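Local coordinates for RsfP (Uncultured bacterium, PDB 4GLJ), which acts as a methylthioadenosine phosphorylase, cleaving methylthioadenosine with phosphate to adenine and 5-methylthioribose 1-phosphate, and also binds the dye rhodamine B, at the interface of chains A and B. Coordinates in Å, arbitrary orientation; residue numbers count along the deposited sequence, not the author numbering. Chains: chain A/B, RsfP.

Contact 1: the interface of chains A and B. Residues chain A 134-136; chain B 71-73, 177, 198.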
# COMPACT_ATOMS: atom_id res chain seq x y z
N VAL A 134 6.59 -8.70 -19.81
CA VAL A 134 5.74 -7.55 -19.44
C VAL A 134 4.36 -7.78 -20.07
O VAL A 134 4.26 -8.11 -21.31
CB VAL A 134 6.35 -6.23 -20.04
CG1 VAL A 134 5.46 -4.99 -19.80
CG2 VAL A 134 7.77 -5.98 -19.51
N ALA A 135 3.31 -7.60 -19.27
CA ALA A 135 1.92 -7.71 -19.75
C ALA A 135 1.09 -6.80 -18.88
O ALA A 135 1.31 -6.67 -17.64
CB ALA A 135 1.39 -9.15 -19.61
N HIS A 136 0.07 -6.20 -19.49
CA HIS A 136 -0.82 -5.29 -18.73
C HIS A 136 -2.28 -5.66 -18.99
O HIS A 136 -2.89 -5.10 -19.86
CB HIS A 136 -0.54 -3.87 -19.20
CG HIS A 136 0.81 -3.35 -18.80
ND1 HIS A 136 1.09 -2.94 -17.51
CD2 HIS A 136 1.99 -3.24 -19.51
CE1 HIS A 136 2.38 -2.57 -17.45
NE2 HIS A 136 2.93 -2.71 -18.68
N LEU B 71 11.10 -4.06 -18.76
CA LEU B 71 10.70 -3.95 -17.34
C LEU B 71 9.28 -3.50 -17.16
O LEU B 71 8.80 -2.59 -17.85
CB LEU B 71 11.60 -2.94 -16.59
CG LEU B 71 13.10 -3.28 -16.71
CD1 LEU B 71 13.98 -2.08 -16.28
CD2 LEU B 71 13.49 -4.59 -15.97
N THR B 72 8.64 -4.07 -16.18
CA THR B 72 7.35 -3.61 -15.72
C THR B 72 7.61 -2.42 -14.74
O THR B 72 8.72 -2.34 -14.17
CB THR B 72 6.59 -4.67 -14.90
OG1 THR B 72 7.29 -5.06 -13.68
CG2 THR B 72 6.33 -6.00 -15.68
N PRO B 73 6.62 -1.55 -14.56
CA PRO B 73 6.74 -0.40 -13.63
C PRO B 73 7.22 -0.80 -12.26
O PRO B 73 8.09 -0.12 -11.76
CB PRO B 73 5.31 0.14 -13.57
CG PRO B 73 4.84 -0.07 -14.94
CD PRO B 73 5.34 -1.47 -15.30
N PRO B 177 0.89 -4.23 -12.46
CA PRO B 177 0.88 -3.84 -13.85
C PRO B 177 -0.53 -3.77 -14.47
O PRO B 177 -0.63 -3.28 -15.59
CB PRO B 177 1.75 -4.94 -14.50
CG PRO B 177 1.41 -6.20 -13.69
CD PRO B 177 1.28 -5.65 -12.27
N MET B 198 2.00 4.67 -13.85
CA MET B 198 2.54 3.60 -12.96
C MET B 198 3.97 3.87 -12.58
O MET B 198 4.58 3.03 -11.87
CB MET B 198 2.42 2.24 -13.66
CG MET B 198 0.96 1.88 -14.03
SD MET B 198 0.87 0.23 -14.73
CE MET B 198 -0.87 0.15 -15.05

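Contact 2: the interface of chains A and B. Residues chain A 135-139, 205, 209; chain B 177-179.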
# COMPACT_ATOMS: atom_id res chain seq x y z
N ALA A 135 3.31 -7.60 -19.27
CA ALA A 135 1.92 -7.71 -19.75
C ALA A 135 1.09 -6.80 -18.88
O ALA A 135 1.31 -6.67 -17.64
CB ALA A 135 1.39 -9.15 -19.61
N HIS A 136 0.07 -6.20 -19.49
CA HIS A 136 -0.82 -5.29 -18.73
C HIS A 136 -2.28 -5.66 -18.99
O HIS A 136 -2.89 -5.10 -19.86
CB HIS A 136 -0.54 -3.87 -19.20
CG HIS A 136 0.81 -3.35 -18.80
ND1 HIS A 136 1.09 -2.94 -17.51
CD2 HIS A 136 1.99 -3.24 -19.51
CE1 HIS A 136 2.38 -2.57 -17.45
NE2 HIS A 136 2.93 -2.71 -18.68
N VAL A 137 -2.85 -6.61 -18.28
CA VAL A 137 -4.28 -6.99 -18.56
C VAL A 137 -5.21 -5.88 -18.03
O VAL A 137 -4.88 -5.16 -17.09
CB VAL A 137 -4.65 -8.36 -17.97
CG1 VAL A 137 -3.77 -9.44 -18.59
CG2 VAL A 137 -4.50 -8.39 -16.44
N SER A 138 -6.34 -5.69 -18.66
CA SER A 138 -7.35 -4.77 -18.13
C SER A 138 -8.15 -5.44 -17.01
O SER A 138 -8.59 -6.56 -17.16
CB SER A 138 -8.27 -4.38 -19.26
OG SER A 138 -9.53 -4.04 -18.75
N MET A 139 -8.34 -4.77 -15.89
CA MET A 139 -9.18 -5.28 -14.82
C MET A 139 -10.42 -4.39 -14.73
O MET A 139 -11.07 -4.40 -13.69
CB MET A 139 -8.43 -5.20 -13.51
CG MET A 139 -7.27 -6.20 -13.43
SD MET A 139 -7.79 -7.90 -13.58
CE MET A 139 -8.88 -8.25 -12.16
N LYS A 205 -6.91 -10.64 -10.07
CA LYS A 205 -5.89 -10.18 -11.04
C LYS A 205 -5.17 -11.41 -11.69
O LYS A 205 -4.90 -11.43 -12.90
CB LYS A 205 -4.84 -9.28 -10.30
CG LYS A 205 -5.44 -7.90 -9.94
CD LYS A 205 -4.39 -7.08 -9.16
CE LYS A 205 -4.96 -5.64 -9.11
NZ LYS A 205 -4.20 -4.74 -8.14
N GLU A 209 -4.96 -12.71 -15.56
CA GLU A 209 -3.70 -12.94 -16.30
C GLU A 209 -3.59 -14.36 -16.81
O GLU A 209 -2.87 -14.61 -17.81
CB GLU A 209 -2.48 -12.68 -15.42
CG GLU A 209 -2.31 -11.18 -15.10
CD GLU A 209 -1.05 -10.89 -14.33
OE1 GLU A 209 -0.46 -11.87 -13.78
OE2 GLU A 209 -0.66 -9.67 -14.25
N PRO B 177 0.89 -4.23 -12.46
CA PRO B 177 0.88 -3.84 -13.85
C PRO B 177 -0.53 -3.77 -14.47
O PRO B 177 -0.63 -3.28 -15.59
CB PRO B 177 1.75 -4.94 -14.50
CG PRO B 177 1.41 -6.20 -13.69
CD PRO B 177 1.28 -5.65 -12.27
N GLN B 178 -1.58 -4.26 -13.78
CA GLN B 178 -2.90 -4.32 -14.46
C GLN B 178 -3.50 -2.97 -14.52
O GLN B 178 -3.21 -2.16 -13.64
CB GLN B 178 -3.85 -5.32 -13.75
CG GLN B 178 -3.24 -6.73 -13.69
CD GLN B 178 -2.42 -6.92 -12.40
OE1 GLN B 178 -2.38 -6.01 -11.53
NE2 GLN B 178 -1.79 -8.06 -12.25
N PHE B 179 -4.33 -2.70 -15.53
CA PHE B 179 -5.06 -1.43 -15.50
C PHE B 179 -6.17 -1.48 -14.46
O PHE B 179 -6.50 -2.55 -13.96
CB PHE B 179 -5.59 -1.06 -16.90
CG PHE B 179 -4.48 -0.89 -17.94
CD1 PHE B 179 -3.53 0.13 -17.79
CD2 PHE B 179 -4.37 -1.77 -19.03
CE1 PHE B 179 -2.51 0.29 -18.75
CE2 PHE B 179 -3.36 -1.61 -19.99
CZ PHE B 179 -2.44 -0.57 -19.86
O HOH W 1 -1.37 -5.21 -9.19

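Contact 3: the interface of chains A and B. Residues chain A 116, 138-141; chain B 179-182, 225.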
# COMPACT_ATOMS: atom_id res chain seq x y z
N GLN A 116 -17.64 -5.23 -8.82
CA GLN A 116 -16.44 -4.41 -8.88
C GLN A 116 -15.60 -4.74 -7.69
O GLN A 116 -16.08 -5.35 -6.71
CB GLN A 116 -16.82 -2.90 -8.90
CG GLN A 116 -17.19 -2.36 -10.32
CD GLN A 116 -15.98 -2.52 -11.29
OE1 GLN A 116 -14.85 -2.40 -10.86
NE2 GLN A 116 -16.24 -2.85 -12.57
N SER A 138 -6.34 -5.69 -18.66
CA SER A 138 -7.35 -4.77 -18.13
C SER A 138 -8.15 -5.44 -17.01
O SER A 138 -8.59 -6.56 -17.16
CB SER A 138 -8.27 -4.38 -19.26
OG SER A 138 -9.53 -4.04 -18.75
N MET A 139 -8.34 -4.77 -15.89
CA MET A 139 -9.18 -5.28 -14.82
C MET A 139 -10.42 -4.39 -14.73
O MET A 139 -11.07 -4.40 -13.69
CB MET A 139 -8.43 -5.20 -13.51
CG MET A 139 -7.27 -6.20 -13.43
SD MET A 139 -7.79 -7.90 -13.58
CE MET A 139 -8.88 -8.25 -12.16
N ALA A 140 -10.77 -3.69 -15.81
CA ALA A 140 -11.91 -2.73 -15.80
C ALA A 140 -13.16 -3.41 -15.23
O ALA A 140 -13.88 -2.85 -14.33
CB ALA A 140 -12.21 -2.17 -17.20
N ASP A 141 -13.45 -4.61 -15.75
CA ASP A 141 -14.52 -5.43 -15.18
C ASP A 141 -13.86 -6.64 -14.48
O ASP A 141 -13.47 -7.65 -15.16
CB ASP A 141 -15.56 -5.81 -16.28
CG ASP A 141 -16.15 -4.60 -16.94
OD1 ASP A 141 -16.87 -3.85 -16.27
OD2 ASP A 141 -15.82 -4.33 -18.12
N PHE B 179 -4.33 -2.70 -15.53
CA PHE B 179 -5.06 -1.43 -15.50
C PHE B 179 -6.17 -1.48 -14.46
O PHE B 179 -6.50 -2.55 -13.96
CB PHE B 179 -5.59 -1.06 -16.90
CG PHE B 179 -4.48 -0.89 -17.94
CD1 PHE B 179 -3.53 0.13 -17.79
CD2 PHE B 179 -4.37 -1.77 -19.03
CE1 PHE B 179 -2.51 0.29 -18.75
CE2 PHE B 179 -3.36 -1.61 -19.99
CZ PHE B 179 -2.44 -0.57 -19.86
N SER B 180 -6.65 -0.33 -14.06
CA SER B 180 -7.51 -0.13 -12.89
C SER B 180 -8.85 -0.74 -13.11
O SER B 180 -9.37 -0.74 -14.28
CB SER B 180 -7.73 1.38 -12.69
OG SER B 180 -6.49 1.95 -12.29
N THR B 181 -9.48 -1.20 -12.03
CA THR B 181 -10.90 -1.58 -12.14
C THR B 181 -11.74 -0.28 -12.32
O THR B 181 -11.23 0.80 -12.01
CB THR B 181 -11.41 -2.32 -10.86
OG1 THR B 181 -11.50 -1.34 -9.80
CG2 THR B 181 -10.47 -3.48 -10.42
N ARG B 182 -13.01 -0.39 -12.75
CA ARG B 182 -13.86 0.80 -12.85
C ARG B 182 -14.06 1.43 -11.53
O ARG B 182 -14.13 2.66 -11.45
CB ARG B 182 -15.23 0.54 -13.49
CG ARG B 182 -15.10 0.04 -14.90
CD ARG B 182 -16.46 -0.09 -15.53
NE ARG B 182 -16.46 -1.07 -16.62
CZ ARG B 182 -15.88 -0.82 -17.79
NH1 ARG B 182 -15.33 0.37 -18.00
NH2 ARG B 182 -15.92 -1.72 -18.78
N CYS B 225 -10.09 2.98 -18.05
CA CYS B 225 -11.26 2.10 -18.18
C CYS B 225 -12.66 2.68 -17.83
O CYS B 225 -13.67 2.03 -18.13
CB CYS B 225 -10.97 0.91 -17.26
SG CYS B 225 -11.03 1.32 -15.49
O HOH W 2 -8.71 -2.20 -16.79

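Contact 1: the interface of chains A and B
A:His136 of one subunit meets B:Pro177 of its neighbour where a loop of this methylthioadenosine phosphorylase, a member of the phosphorylase superfamily, reaches the partner beside its active site; B:Pro73 and B:Met198 here also line the pocket that takes rhodamine B. A short hydrogen bond carries the polar contact: ND1 of the imidazole donates to the backbone carbonyl O of B:Pro177 at 2.6 Å. It is nearly straight, 165° at the hydrogen, and the oxygen lies at the ring edge, almost in the ring plane. With CG anti to its own carbonyl carbon (chi1 -69°), the histidine turns that edge toward chain B. Proline, following a cis peptide bond, suits the place because its ring restrains the backbone that carries the carbonyl, while its CB packs at 3.8 Å from CE1 of the imidazole.

Apolar contacts surround this bond. Ring carbon CE1 of A:His136 comes tip to tip with CD of B:Pro73, 3.8 Å away, again at the ring edge, while SD of B:Met198 is a looser neighbour of CE1 at 4.2 Å. Further along, A:Val134, short and branched enough to lie against the main chain, rests CG2 on the backbone C of B:Leu71 at 3.7 Å and touches the CG2 methyl of B:Thr72.

Contact 2: the interface of chains A and B
B:Gln178 pushes its side chain between several groups of chain A, and its bend at chi2 (91°) turns the amide toward helix 200-209. There it crosses A:Glu209 at about a right angle: amide nitrogen NE2 donates to carboxylate oxygen OE2 at 2.8 Å, approaching from above the carboxylate plane, with the two planes 40° apart. The bond is bent, 138° at the hydrogen. The extended chain of A:Lys205 crosses one face of the amide obliquely, and its CD comes to 3.3 Å from OE1 of B:Gln178. The lysine's NZ reaches OE1 through a water 2.7 Å from that oxygen. Glutamine suits this place, its amide offering a donor to the acid and an acceptor to that water.

Nearer its backbone, the branched A:Val137 and flexible A:Met139 flank the aliphatic part of B:Gln178 and point the same way; CG2 of the valine packs on CG at 3.4 Å and the methionine's CG on CB. The flat ring of B:Phe179 can lie against CB of A:His136, its CE2 at 3.7 Å, while its backbone N donates to O of A:Val137 at 3.0 Å. In the fold, the B:Gln178 side chain lies between the A:Val137 to A:Met139 loop and the last turns of helix 200-209, with B:Phe179 beside A:His136.

Contact 3: the interface of chains A and B
B:Arg182 grips the carboxylate of A:Asp141 side-on with two nitrogens in a salt bridge across the subunits. NE donates to OD1 at 2.8 Å and NH2 to OD2 at 2.7 Å, each meeting its oxygen on the syn side but out of the carboxylate plane. The fit is twisted, since the guanidinium and carboxylate planes stand 53° apart. An arginine suits the place because its chain, extended from CG to NE, carries a two-pronged donor out to the acid, while its guanidinium lays one face over the small CB of A:Ala140, 3.9 Å above the centre of the plane.

The backbone reinforces the pair. N of B:Arg182, at the start of helix 182-190, donates to a lone pair of the A:Ala140 carbonyl O at 3.0 Å. The amide of A:Gln116, from strand 116-119, holds that acceptor from its own chain: NE2 donates to the same oxygen at 2.9 Å, nearly straight at 165°. A bend at chi2 (-61°) turns this amide toward the loop, and its CD also packs against CB of B:Arg182.

Farther out, the hydroxyl OG of A:Ser138 accepts a hydrogen bond from N of A:Ala140, which may steady the loop. A water beside it joins the chains: it lies 2.8 Å from OG of A:Ser138 and near N of A:Met139, there in poor geometry, and reaches the carbonyl O of B:Ser180 at 3.0 Å.

The three contacts follow one another along a single seam, mainly where the A:Val134 to A:Asp141 loop runs beside the B:Pro177 to B:Arg182 segment, with B:Leu71 to B:Pro73 added at the contact 1 end. Contact 1 and contact 2 have C-alpha centres about 8 Å apart and share A:Ala135, A:His136 and B:Pro177. Contact 2 and contact 3 are likewise about 8 Å apart, sharing A:Ser138, A:Met139 and B:Phe179, while contacts 1 and 3 lie about 15 Å apart. The deposited assembly is a trimer, in keeping with this family. Because B:Pro73, B:Phe179 and B:Met198 also line the rhodamine B pocket, subunit packing may help shape that site.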